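Local coordinates for aldehyde reductase YahK (Escherichia coli, PDB 1UUF), which catalyses the NADPH-dependent reduction of a wide range of aldehydes to their alcohols and binds two zinc ions per subunit, at residues A[207-210]-A[211-215]; A[225-228]-A[229-232]; A[341-344]-A[345-348]; A[348-351]-A[352-355]. One frame throughout, in Å; residues are numbered along the deposited sequence.

Contact 1: A[207-210]-A[211-215]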
# COMPACT_ATOMS: atom_id res chain seq x y z
N GLY A 207 10.57 17.31 -3.85
CA GLY A 207 9.85 17.87 -2.73
C GLY A 207 9.29 19.26 -2.97
O GLY A 207 8.13 19.53 -2.63
N HIS A 208 10.09 20.15 -3.55
CA HIS A 208 9.61 21.50 -3.77
C HIS A 208 8.42 21.52 -4.74
O HIS A 208 7.52 22.35 -4.59
CB HIS A 208 10.77 22.43 -4.20
CG HIS A 208 10.84 22.73 -5.67
ND1 HIS A 208 11.22 21.79 -6.61
CD2 HIS A 208 10.65 23.88 -6.35
CE1 HIS A 208 11.27 22.36 -7.80
NE2 HIS A 208 10.93 23.63 -7.67
N MET A 209 8.39 20.59 -5.69
CA MET A 209 7.26 20.53 -6.62
C MET A 209 6.05 19.93 -5.92
O MET A 209 4.91 20.32 -6.18
CB MET A 209 7.60 19.69 -7.86
CG MET A 209 8.48 20.39 -8.88
SD MET A 209 7.95 22.07 -9.29
CE MET A 209 6.19 21.86 -9.59
N GLY A 210 6.30 18.96 -5.04
CA GLY A 210 5.20 18.33 -4.32
C GLY A 210 4.47 19.34 -3.45
O GLY A 210 3.24 19.34 -3.36
N ILE A 211 5.23 20.22 -2.81
CA ILE A 211 4.64 21.24 -1.96
C ILE A 211 3.86 22.25 -2.81
O ILE A 211 2.71 22.55 -2.52
CB ILE A 211 5.73 21.97 -1.14
CG1 ILE A 211 6.41 20.97 -0.20
CG2 ILE A 211 5.12 23.12 -0.35
CD1 ILE A 211 7.61 21.53 0.54
N LYS A 212 4.50 22.75 -3.86
CA LYS A 212 3.85 23.71 -4.75
C LYS A 212 2.53 23.16 -5.30
O LYS A 212 1.50 23.84 -5.29
CB LYS A 212 4.75 24.03 -5.94
CG LYS A 212 5.91 24.97 -5.67
CD LYS A 212 6.82 25.01 -6.90
CE LYS A 212 7.91 26.06 -6.79
NZ LYS A 212 7.43 27.41 -7.21
N LEU A 213 2.57 21.93 -5.78
CA LEU A 213 1.39 21.32 -6.38
C LEU A 213 0.31 20.95 -5.37
O LEU A 213 -0.87 21.18 -5.63
CB LEU A 213 1.80 20.10 -7.20
CG LEU A 213 2.72 20.41 -8.39
CD1 LEU A 213 3.18 19.11 -9.03
CD2 LEU A 213 1.99 21.28 -9.40
N ALA A 214 0.70 20.37 -4.24
CA ALA A 214 -0.29 19.99 -3.23
C ALA A 214 -0.99 21.25 -2.74
O ALA A 214 -2.20 21.24 -2.48
CB ALA A 214 0.40 19.29 -2.06
N HIS A 215 -0.23 22.34 -2.62
CA HIS A 215 -0.80 23.60 -2.17
C HIS A 215 -1.78 24.14 -3.20
O HIS A 215 -2.88 24.58 -2.87
CB HIS A 215 0.32 24.63 -1.94
CG HIS A 215 -0.18 26.01 -1.66
ND1 HIS A 215 -0.92 26.32 -0.53
CD2 HIS A 215 -0.08 27.16 -2.36
CE1 HIS A 215 -1.25 27.60 -0.56
NE2 HIS A 215 -0.75 28.13 -1.66
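H208 and K212 meet one turn apart on helix 205-216, the helix of a Rossmann-type beta-alpha-beta unit between strands 197-201 and 220-225. The two side chains slant past each other, K212 CE coming 3.5 Å from H208 CD2. A late bend at chi4 (-84°) then turns K212 NZ to D335, with which it forms a salt bridge, and to the carbonyl of V333. The histidine is held at both nitrogens, ND1 by the carbonyl of G205 and NE2 by the backbone of D335, which probably limits rotation of the ring. M209 also lies aslant of its neighbours. Its chi2 bend sets SD 4.0 Å from K212 CD, and the chi3 bend sends the terminal CE to L213 CG at 3.9 Å. M209 and L213 together pack on helix 176-189, whereas the I211 side chain packs on A223 of strand 220-225. G207 fits the glycine-rich GxGxxG pattern at the start of such helices, and its carbonyl accepts the i to i+4 bond from I211 N at 3.0 Å. G207 O also touches the same isoleucine's CG1, at 3.3 Å.

Contact 2: A[225-228]-A[229-232]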
# COMPACT_ATOMS: atom_id res chain seq x y z
N THR A 225 11.07 17.85 7.00
CA THR A 225 12.49 17.99 6.71
C THR A 225 13.27 17.33 7.85
O THR A 225 12.71 17.09 8.91
CB THR A 225 12.90 19.47 6.65
OG1 THR A 225 14.28 19.57 6.26
CG2 THR A 225 12.72 20.13 8.01
N THR A 226 14.54 17.05 7.62
CA THR A 226 15.37 16.42 8.65
C THR A 226 16.31 17.44 9.31
O THR A 226 17.12 17.08 10.16
CB THR A 226 16.22 15.27 8.07
OG1 THR A 226 16.96 15.74 6.94
CG2 THR A 226 15.32 14.12 7.63
N SER A 227 16.19 18.70 8.90
CA SER A 227 17.03 19.76 9.46
C SER A 227 16.27 21.07 9.59
O SER A 227 15.41 21.39 8.77
CB SER A 227 18.27 19.98 8.58
OG SER A 227 17.91 20.41 7.28
N GLU A 228 16.59 21.83 10.64
CA GLU A 228 15.94 23.11 10.88
C GLU A 228 16.27 24.12 9.79
O GLU A 228 15.52 25.07 9.57
CB GLU A 228 16.39 23.68 12.23
CG GLU A 228 15.82 22.97 13.43
CD GLU A 228 14.31 23.02 13.46
OE1 GLU A 228 13.75 24.14 13.39
OE2 GLU A 228 13.67 21.95 13.55
N ALA A 229 17.38 23.90 9.10
CA ALA A 229 17.83 24.81 8.05
C ALA A 229 16.82 25.04 6.93
O ALA A 229 16.74 26.14 6.38
CB ALA A 229 19.14 24.31 7.47
N LYS A 230 16.04 24.02 6.59
CA LYS A 230 15.09 24.15 5.49
C LYS A 230 13.65 24.44 5.92
O LYS A 230 12.74 24.44 5.09
CB LYS A 230 15.13 22.88 4.63
CG LYS A 230 16.54 22.53 4.18
CD LYS A 230 16.58 21.24 3.39
CE LYS A 230 16.03 21.43 1.99
NZ LYS A 230 16.01 20.15 1.24
N ARG A 231 13.45 24.71 7.20
CA ARG A 231 12.10 24.99 7.69
C ARG A 231 11.48 26.22 7.04
O ARG A 231 10.36 26.17 6.55
CB ARG A 231 12.11 25.17 9.22
CG ARG A 231 10.72 25.39 9.80
CD ARG A 231 10.79 25.63 11.30
NE ARG A 231 11.27 24.45 12.02
CZ ARG A 231 10.49 23.43 12.39
NH1 ARG A 231 9.20 23.44 12.12
NH2 ARG A 231 11.02 22.40 13.04
N GLU A 232 12.21 27.34 7.02
CA GLU A 232 11.69 28.55 6.41
C GLU A 232 11.48 28.35 4.91
O GLU A 232 10.50 28.85 4.34
CB GLU A 232 12.64 29.73 6.64
CG GLU A 232 12.60 30.27 8.05
CD GLU A 232 11.22 30.76 8.44
OE1 GLU A 232 10.63 31.55 7.68
OE2 GLU A 232 10.73 30.35 9.51
O HOH W 1 14.72 27.67 8.58
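The guanidinium of R231 receives the carboxylate of E228 at its edge, the two planes 26° apart, in the turn that leads from strand 220-225 of the Rossmann-type sheet into helix 231-237. The grip is a bidentate, side-on salt bridge. R231 NE bonds E228 OE1 at 2.9 Å, on the syn side though 29° out of the carboxylate plane, and R231 NH2 gives the shorter bond, 2.7 Å to the syn lone pair of E228 OE2. The side chains run alongside each other in the same direction. E228 curls back through its chi2 bend (-60°), while R231 starts with CG opposite the backbone N and turns at chi3, bringing NE and NH2 level with the two oxygens. Both groups have further partners: R231 NH2 forms a salt bridge with E250, and E228 OE2 accepts a hydrogen bond from N244 ND2. Nearby, the aliphatic part of K230, the N-cap residue, crosses T225, with CB 3.8 Å from T225 OG1, and its NZ goes on to the carbonyl of I203. The backbone closes the turn through R231 N, which bonds E228 O at 3.2 Å. Water 1 donates to that carbonyl and accepts from E232 N at 3.0 Å.

Contact 3: A[341-344]-A[345-348]; sequences ADQI and NEAY
I344 and Y348 pack one turn apart at the start of helix 344-352, the isoleucine's CG2 methyl lying over the phenol ring in a CH-pi contact 4.0 Å from its centroid. The two side chains run side by side in the same direction, and CG2, anti to the I344 backbone N, is set over the ring face, 3.7 Å from Y348 CZ. The carbonyl oxygen of I344 sits over a face of the ring toward its rim, while accepting the helical bond from Y348 N at 2.9 Å. This side is buried: I344 reaches V26 and I362, and the tyrosine lies against L64 and V67 of helix 61-68, its hydroxyl bonded to that of Y149. With Y348 replaced by an alanine, the I344 methyl would probably lose its aromatic cover and the Y149 hydroxyl this partner.

The opposite character appears at the exposed first turn, where water does the joining. Water 2 donates to D342 O and E346 OE1 and accepts from N345 N and, at 2.8 Å, from N345 ND2. A second bridge, water 3, links D342 O to E346 OE2. E346 bends at chi2 (89°), which carries its carboxylate back beside the backbone of Q343, the N-cap residue. N345 OD1 meanwhile accepts from the backbone of L35. The chemistry implies a helix start probably steadied on one side by apolar and aromatic contact and on the other by ordered water, with the E346 carboxylate near the amino end probably favoured by the helix dipole.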
# COMPACT_ATOMS: atom_id res chain seq x y z
N ALA A 341 25.83 24.13 -20.37
CA ALA A 341 25.89 22.71 -20.64
C ALA A 341 27.20 22.09 -20.13
O ALA A 341 27.24 20.90 -19.83
CB ALA A 341 25.73 22.44 -22.13
N ASP A 342 28.25 22.89 -20.02
CA ASP A 342 29.53 22.37 -19.55
C ASP A 342 29.68 22.40 -18.04
O ASP A 342 30.76 22.12 -17.51
CB ASP A 342 30.69 23.14 -20.19
CG ASP A 342 30.58 24.64 -19.99
OD1 ASP A 342 30.36 25.07 -18.84
OD2 ASP A 342 30.72 25.38 -20.98
N GLN A 343 28.60 22.74 -17.34
CA GLN A 343 28.63 22.81 -15.88
C GLN A 343 27.81 21.70 -15.23
O GLN A 343 27.59 21.70 -14.02
CB GLN A 343 28.10 24.18 -15.42
CG GLN A 343 29.04 25.33 -15.74
CD GLN A 343 28.43 26.70 -15.44
OE1 GLN A 343 29.15 27.66 -15.16
NE2 GLN A 343 27.11 26.79 -15.52
N ILE A 344 27.37 20.74 -16.03
CA ILE A 344 26.55 19.66 -15.49
C ILE A 344 27.25 18.79 -14.45
O ILE A 344 26.62 18.38 -13.47
CB ILE A 344 25.99 18.77 -16.62
CG1 ILE A 344 25.31 19.64 -17.68
CG2 ILE A 344 24.97 17.80 -16.06
CD1 ILE A 344 24.87 18.89 -18.91
N ASN A 345 28.53 18.52 -14.64
CA ASN A 345 29.26 17.69 -13.68
C ASN A 345 29.28 18.37 -12.31
O ASN A 345 29.07 17.72 -11.28
CB ASN A 345 30.69 17.44 -14.15
CG ASN A 345 30.74 16.60 -15.41
OD1 ASN A 345 30.28 15.45 -15.42
ND2 ASN A 345 31.30 17.16 -16.47
N GLU A 346 29.52 19.68 -12.30
CA GLU A 346 29.55 20.44 -11.05
C GLU A 346 28.15 20.48 -10.46
O GLU A 346 27.98 20.47 -9.24
CB GLU A 346 30.04 21.87 -11.30
CG GLU A 346 31.46 21.98 -11.86
CD GLU A 346 31.51 21.93 -13.37
OE1 GLU A 346 31.05 20.93 -13.96
OE2 GLU A 346 32.01 22.91 -13.98
N ALA A 347 27.14 20.52 -11.33
CA ALA A 347 25.75 20.54 -10.89
C ALA A 347 25.42 19.25 -10.14
O ALA A 347 24.78 19.28 -9.09
CB ALA A 347 24.83 20.70 -12.10
N TYR A 348 25.87 18.12 -10.67
CA TYR A 348 25.61 16.84 -10.01
C TYR A 348 26.15 16.86 -8.59
O TYR A 348 25.46 16.46 -7.65
CB TYR A 348 26.26 15.68 -10.77
CG TYR A 348 25.60 15.32 -12.09
CD1 TYR A 348 24.26 15.60 -12.33
CD2 TYR A 348 26.32 14.64 -13.08
CE1 TYR A 348 23.65 15.21 -13.53
CE2 TYR A 348 25.72 14.25 -14.28
CZ TYR A 348 24.38 14.54 -14.50
OH TYR A 348 23.79 14.16 -15.68
O HOH W 2 30.88 19.87 -16.18
O HOH W 3 32.58 24.31 -16.01

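Contact 4: A[348-351]-A[352-355]; sequences YERM and LRGD
R350 and D355 meet at the Schellman motif ending helix 344-352 through two torsions: a bend at R350 chi3 (54°) carries NE and NH2 to D355 O, and a D355 CG set opposite its backbone N (chi1 -179°) places OD2 beside NE. The guanidinium takes hold side-on, with both nitrogens on one atom: NE and NH2 of R350 donate to D355 O, the latter at 2.8 Å. NE also lies 2.9 Å from D355 OD2, a weak bond within a salt bridge. The same OD2 receives a weak hydrogen bond, part of a salt bridge, from R353 NH1, so one carboxylate oxygen faces two arginines and probably offsets the closeness of their like charges. R353 crosses R350 obliquely, its NH1 3.6 Å from R350 CG. At its far end R350 NH1 pairs with E337, while E349 is bridged to R68. A leucine in place of R350 would probably leave E337 and the D355 carbonyl without these donors and let the chain after the helix move more freely.

The turn itself is made by G354, whose positive phi (67°) takes the chain out of the helix and favours glycine. G354 N bonds M351 O at 3.0 Å, and D355 N bonds R350 O at 2.8 Å. R350 O has a second donor in R353 N, which approaches from the opposite face of the carbonyl plane at 3.0 Å.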
# COMPACT_ATOMS: atom_id res chain seq x y z
N TYR A 348 25.87 18.12 -10.67
CA TYR A 348 25.61 16.84 -10.01
C TYR A 348 26.15 16.86 -8.59
O TYR A 348 25.46 16.46 -7.65
CB TYR A 348 26.26 15.68 -10.77
CG TYR A 348 25.60 15.32 -12.09
CD1 TYR A 348 24.26 15.60 -12.33
CD2 TYR A 348 26.32 14.64 -13.08
CE1 TYR A 348 23.65 15.21 -13.53
CE2 TYR A 348 25.72 14.25 -14.28
CZ TYR A 348 24.38 14.54 -14.50
OH TYR A 348 23.79 14.16 -15.68
N GLU A 349 27.38 17.33 -8.43
CA GLU A 349 28.02 17.39 -7.12
C GLU A 349 27.15 18.16 -6.13
O GLU A 349 26.93 17.71 -5.01
CB GLU A 349 29.39 18.06 -7.24
CG GLU A 349 30.29 17.46 -8.30
CD GLU A 349 30.62 16.00 -8.05
OE1 GLU A 349 31.27 15.37 -8.92
OE2 GLU A 349 30.25 15.47 -6.98
N ARG A 350 26.65 19.32 -6.55
CA ARG A 350 25.81 20.14 -5.69
C ARG A 350 24.48 19.45 -5.39
O ARG A 350 23.96 19.55 -4.28
CB ARG A 350 25.57 21.50 -6.34
CG ARG A 350 26.83 22.37 -6.40
CD ARG A 350 26.55 23.71 -7.06
NE ARG A 350 25.45 24.42 -6.43
CZ ARG A 350 24.88 25.52 -6.92
NH1 ARG A 350 25.33 26.04 -8.05
NH2 ARG A 350 23.86 26.08 -6.28
N MET A 351 23.93 18.76 -6.38
CA MET A 351 22.66 18.06 -6.21
C MET A 351 22.75 17.03 -5.10
O MET A 351 21.82 16.85 -4.32
CB MET A 351 22.25 17.38 -7.51
CG MET A 351 21.83 18.34 -8.60
SD MET A 351 21.56 17.50 -10.16
CE MET A 351 20.17 16.44 -9.74
N LEU A 352 23.89 16.34 -5.04
CA LEU A 352 24.11 15.31 -4.03
C LEU A 352 24.16 15.90 -2.62
O LEU A 352 23.95 15.19 -1.64
CB LEU A 352 25.41 14.57 -4.33
CG LEU A 352 25.40 13.71 -5.60
CD1 LEU A 352 26.77 13.12 -5.86
CD2 LEU A 352 24.36 12.61 -5.46
N ARG A 353 24.44 17.19 -2.53
CA ARG A 353 24.51 17.86 -1.24
C ARG A 353 23.23 18.66 -1.00
O ARG A 353 23.09 19.31 0.04
CB ARG A 353 25.71 18.81 -1.20
CG ARG A 353 27.04 18.16 -1.52
CD ARG A 353 28.16 19.18 -1.46
NE ARG A 353 27.86 20.36 -2.26
CZ ARG A 353 28.66 21.41 -2.37
NH1 ARG A 353 28.30 22.44 -3.13
NH2 ARG A 353 29.83 21.44 -1.74
N GLY A 354 22.32 18.61 -1.96
CA GLY A 354 21.08 19.35 -1.83
C GLY A 354 21.36 20.84 -1.88
O GLY A 354 20.62 21.65 -1.31
N ASP A 355 22.44 21.21 -2.56
CA ASP A 355 22.85 22.60 -2.67
C ASP A 355 22.30 23.29 -3.91
O ASP A 355 23.05 23.83 -4.73
CB ASP A 355 24.38 22.70 -2.64
CG ASP A 355 24.87 24.13 -2.72
OD1 ASP A 355 24.36 24.98 -1.96
OD2 ASP A 355 25.78 24.40 -3.54

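Overall arrangement
The four contacts come in order along the chain, the last two overlapping at Y348, each local to one helix or its ends. Contacts 1 and 2, centres 16 Å apart, belong to the Rossmann-type nucleotide-binding part: helix 205-216, strand 220-225 and the turn into helix 231-237 are consecutive. Contacts 3 and 4 mark the beginning and end of helix 344-352, which links, along the chain, the parallel strands 336-339 and 359-363 of the mixed sheet. Contact 4 comes within about 5 Å of contact 2 at the nearest atoms, and M351 lies about 6 Å from the zinc ligand C60 between side chains. Helix 344-352 thus runs past the catalytic zinc and ends near the nucleotide-binding part.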